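Local structure of putative invasin (Yersinia pseudotuberculosis IP 31758, 5N40) at residues 304-312 / 344-352. The protein is an adhesin that probably mediates bacterial attachment to host cells, through a tip domain with a C-type lectin-like fold carried on immunoglobulin-like domains. The protein carries 1 engineered substitution. Numbering follows the deposited sequence.
Sequences GWPTMQVYR and GNYNVSCSL
Tyr311 and Asn347 form a single parallel-type beta bridge: Asn347 N donates to Val310 O (2.9 Å), and Asn347 O accepts from Arg312 N (2.9 Å). Asn347 also places its CB over the centre of the Tyr311 ring, a CH-pi contact with CB 3.5 Å from the ring centroid. The amide leans over the CE1 side of the ring, its plane tilted 35° from it, with ND2 3.5 Å from Tyr311 CE1. ND2 donates to Gln309 O (3.1 Å), which lies in the amide plane although the nitrogen sits above the carbonyl plane. ND2 also donates to a water (2.8 Å) that takes a second hydrogen from Gln309 N. The Tyr311 hydroxyl donates back across the loop to Pro306 O.

At the other end, Arg312 is extended from CG to NE, which brings one face of its guanidinium against Tyr346 CD2, the planes 29° apart. NH2 donates edge-on to Gly344 O (2.7 Å). Val310 CG2 packs on one face of the Tyr346 ring (3.7 Å to its centroid), and Gly344 CA lies on the opposite face.

Asn347 and Arg312 thus join segment 304-312, which leads into a strand, to segment 344-352 within the lectin-like domain. Further along, Cys350 is disulfide-bonded to Cys279. Gln309 O and the water hold ND2; Gly344 O and Gly340 O at NH2, with Phe270 O at NE, hold the guanidinium. These bonds limit rotation of both groups.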
loop_
_atom_site.group_PDB
_atom_site.type_symbol
_atom_site.label_atom_id
_atom_site.label_comp_id
_atom_site.label_asym_id
_atom_site.label_seq_id
_atom_site.Cartn_x
_atom_site.Cartn_y
_atom_site.Cartn_z
ATOM N N GLY A 304 -0.042 -24.070 -7.225
ATOM C CA GLY A 304 -0.652 -23.935 -5.923
ATOM C C GLY A 304 -1.259 -25.191 -5.329
ATOM O O GLY A 304 -1.736 -25.139 -4.192
ATOM N N TRP A 305 -1.243 -26.326 -6.029
ATOM C CA TRP A 305 -1.934 -27.498 -5.490
ATOM C C TRP A 305 -1.189 -28.048 -4.271
ATOM O O TRP A 305 0.042 -28.010 -4.229
ATOM C CB TRP A 305 -2.064 -28.598 -6.542
ATOM C CG TRP A 305 -2.910 -28.229 -7.707
ATOM C CD1 TRP A 305 -3.358 -26.987 -8.034
ATOM C CD2 TRP A 305 -3.404 -29.115 -8.719
ATOM N NE1 TRP A 305 -4.107 -27.041 -9.183
ATOM C CE2 TRP A 305 -4.148 -28.337 -9.627
ATOM C CE3 TRP A 305 -3.292 -30.487 -8.941
ATOM C CZ2 TRP A 305 -4.782 -28.886 -10.738
ATOM C CZ3 TRP A 305 -3.919 -31.034 -10.056
ATOM C CH2 TRP A 305 -4.655 -30.234 -10.935
ATOM N N PRO A 306 -1.906 -28.559 -3.264
ATOM C CA PRO A 306 -1.242 -29.094 -2.062
ATOM C C PRO A 306 -0.611 -30.449 -2.347
ATOM O O PRO A 306 -1.281 -31.363 -2.835
ATOM C CB PRO A 306 -2.388 -29.223 -1.053
ATOM C CG PRO A 306 -3.593 -29.449 -1.911
ATOM C CD PRO A 306 -3.374 -28.640 -3.158
ATOM N N THR A 307 0.669 -30.595 -1.995
ATOM C CA THR A 307 1.435 -31.770 -2.405
ATOM C C THR A 307 1.994 -32.591 -1.245
ATOM O O THR A 307 2.725 -33.559 -1.492
ATOM C CB THR A 307 2.589 -31.357 -3.324
ATOM O OG1 THR A 307 3.442 -30.434 -2.641
ATOM C CG2 THR A 307 2.068 -30.740 -4.612
ATOM N N MET A 308 1.682 -32.252 0.007
ATOM C CA MET A 308 2.217 -33.043 1.116
ATOM C C MET A 308 1.620 -34.446 1.158
ATOM O O MET A 308 2.249 -35.365 1.697
ATOM C CB MET A 308 1.970 -32.337 2.452
ATOM C CG MET A 308 2.877 -31.145 2.694
ATOM S SD MET A 308 2.563 -30.360 4.293
ATOM C CE MET A 308 3.944 -29.222 4.397
ATOM N N GLN A 309 0.428 -34.639 0.601
ATOM C CA GLN A 309 -0.232 -35.935 0.603
ATOM C C GLN A 309 -0.414 -36.419 -0.829
ATOM O O GLN A 309 -0.549 -35.623 -1.765
ATOM C CB GLN A 309 -1.593 -35.881 1.314
ATOM C CG GLN A 309 -1.558 -35.220 2.693
ATOM C CD GLN A 309 -0.525 -35.837 3.632
ATOM O OE1 GLN A 309 -0.071 -36.967 3.429
ATOM N NE2 GLN A 309 -0.148 -35.089 4.667
ATOM N N VAL A 310 -0.419 -37.740 -0.990
ATOM C CA VAL A 310 -0.381 -38.323 -2.325
ATOM C C VAL A 310 -1.722 -38.149 -3.029
ATOM O O VAL A 310 -2.761 -37.871 -2.414
ATOM C CB VAL A 310 0.023 -39.805 -2.250
ATOM C CG1 VAL A 310 1.362 -39.934 -1.544
ATOM C CG2 VAL A 310 -1.053 -40.631 -1.534
ATOM N N TYR A 311 -1.686 -38.324 -4.350
ATOM C CA TYR A 311 -2.851 -38.252 -5.220
ATOM C C TYR A 311 -3.189 -39.643 -5.735
ATOM O O TYR A 311 -2.295 -40.408 -6.113
ATOM C CB TYR A 311 -2.586 -37.302 -6.400
ATOM C CG TYR A 311 -2.671 -35.837 -6.013
ATOM C CD1 TYR A 311 -1.771 -35.276 -5.118
ATOM C CD2 TYR A 311 -3.657 -35.018 -6.548
ATOM C CE1 TYR A 311 -1.868 -33.934 -4.747
ATOM C CE2 TYR A 311 -3.754 -33.678 -6.190
ATOM C CZ TYR A 311 -2.856 -33.144 -5.298
ATOM O OH TYR A 311 -2.964 -31.805 -4.942
ATOM N N ARG A 312 -4.476 -39.975 -5.747
ATOM C CA ARG A 312 -4.898 -41.308 -6.157
ATOM C C ARG A 312 -4.862 -41.448 -7.675
ATOM O O ARG A 312 -5.099 -40.490 -8.418
ATOM C CB ARG A 312 -6.309 -41.617 -5.643
ATOM C CG ARG A 312 -6.384 -41.772 -4.131
ATOM C CD ARG A 312 -7.674 -42.456 -3.678
ATOM N NE ARG A 312 -7.571 -42.902 -2.291
ATOM C CZ ARG A 312 -6.937 -44.005 -1.900
ATOM N NH1 ARG A 312 -6.345 -44.794 -2.792
ATOM N NH2 ARG A 312 -6.893 -44.323 -0.614
ATOM N N GLY A 344 -6.773 -45.385 3.275
ATOM C CA GLY A 344 -6.054 -44.176 2.895
ATOM C C GLY A 344 -7.006 -43.059 2.509
ATOM O O GLY A 344 -7.915 -43.253 1.695
ATOM N N ASN A 345 -6.804 -41.883 3.103
ATOM C CA ASN A 345 -7.548 -40.673 2.755
ATOM C C ASN A 345 -6.576 -39.761 2.016
ATOM O O ASN A 345 -5.777 -39.049 2.634
ATOM C CB ASN A 345 -8.137 -40.005 3.993
ATOM C CG ASN A 345 -9.310 -40.777 4.565
ATOM O OD1 ASN A 345 -10.130 -41.329 3.824
ATOM N ND2 ASN A 345 -9.397 -40.823 5.887
ATOM N N TYR A 346 -6.646 -39.797 0.693
ATOM C CA TYR A 346 -5.662 -39.175 -0.173
ATOM C C TYR A 346 -6.332 -38.120 -1.043
ATOM O O TYR A 346 -7.558 -38.000 -1.093
ATOM C CB TYR A 346 -4.975 -40.227 -1.059
ATOM C CG TYR A 346 -4.318 -41.366 -0.307
ATOM C CD1 TYR A 346 -3.864 -41.206 0.993
ATOM C CD2 TYR A 346 -4.145 -42.606 -0.912
ATOM C CE1 TYR A 346 -3.259 -42.247 1.672
ATOM C CE2 TYR A 346 -3.542 -43.648 -0.243
ATOM C CZ TYR A 346 -3.099 -43.468 1.048
ATOM O OH TYR A 346 -2.499 -44.515 1.713
ATOM N N ASN A 347 -5.503 -37.351 -1.740
ATOM C CA ASN A 347 -6.010 -36.343 -2.658
ATOM C C ASN A 347 -6.573 -36.987 -3.916
ATOM O O ASN A 347 -6.126 -38.053 -4.350
ATOM C CB ASN A 347 -4.897 -35.374 -3.052
ATOM C CG ASN A 347 -4.582 -34.359 -1.966
ATOM O OD1 ASN A 347 -5.459 -33.625 -1.516
ATOM N ND2 ASN A 347 -3.323 -34.311 -1.547
ATOM N N VAL A 348 -7.551 -36.315 -4.520
ATOM C CA VAL A 348 -8.080 -36.713 -5.818
ATOM C C VAL A 348 -8.074 -35.506 -6.748
ATOM O O VAL A 348 -8.737 -34.494 -6.475
ATOM C CB VAL A 348 -9.494 -37.311 -5.714
ATOM C CG1 VAL A 348 -10.033 -37.660 -7.092
ATOM C CG2 VAL A 348 -9.474 -38.548 -4.832
ATOM N N SER A 349 -7.311 -35.615 -7.830
ATOM C CA SER A 349 -7.415 -34.725 -8.979
ATOM C C SER A 349 -8.197 -35.461 -10.055
ATOM O O SER A 349 -7.743 -36.488 -10.578
ATOM C CB SER A 349 -6.038 -34.312 -9.488
ATOM O OG SER A 349 -6.150 -33.571 -10.695
ATOM N N CYS A 350 -9.367 -34.937 -10.381
ATOM C CA CYS A 350 -10.241 -35.582 -11.346
ATOM C C CYS A 350 -9.734 -35.347 -12.766
ATOM O O CYS A 350 -9.181 -34.287 -13.081
ATOM C CB CYS A 350 -11.667 -35.052 -11.188
ATOM S SG CYS A 350 -12.457 -35.507 -9.588
ATOM N N SER A 351 -9.905 -36.357 -13.617
ATOM C CA SER A 351 -9.590 -36.246 -15.033
ATOM C C SER A 351 -10.825 -35.738 -15.762
ATOM O O SER A 351 -11.914 -36.304 -15.617
ATOM C CB SER A 351 -9.143 -37.600 -15.596
ATOM O OG SER A 351 -8.716 -37.481 -16.942
ATOM N N LEU A 352 -10.663 -34.659 -16.525
ATOM C CA LEU A 352 -11.805 -33.981 -17.134
ATOM C C LEU A 352 -11.856 -34.172 -18.647
ATOM O O LEU A 352 -11.160 -35.012 -19.224
ATOM C CB LEU A 352 -11.767 -32.484 -16.809
ATOM C CG LEU A 352 -11.562 -32.103 -15.342
ATOM C CD1 LEU A 352 -11.514 -30.594 -15.223
ATOM C CD2 LEU A 352 -12.655 -32.681 -14.461
ATOM O OXT LEU A 352 -12.611 -33.481 -19.331
HETATM O O HOH W 1 -1.527 -32.668 -0.105
HETATM O O HOH W 2 -5.914 -37.835 -8.662
#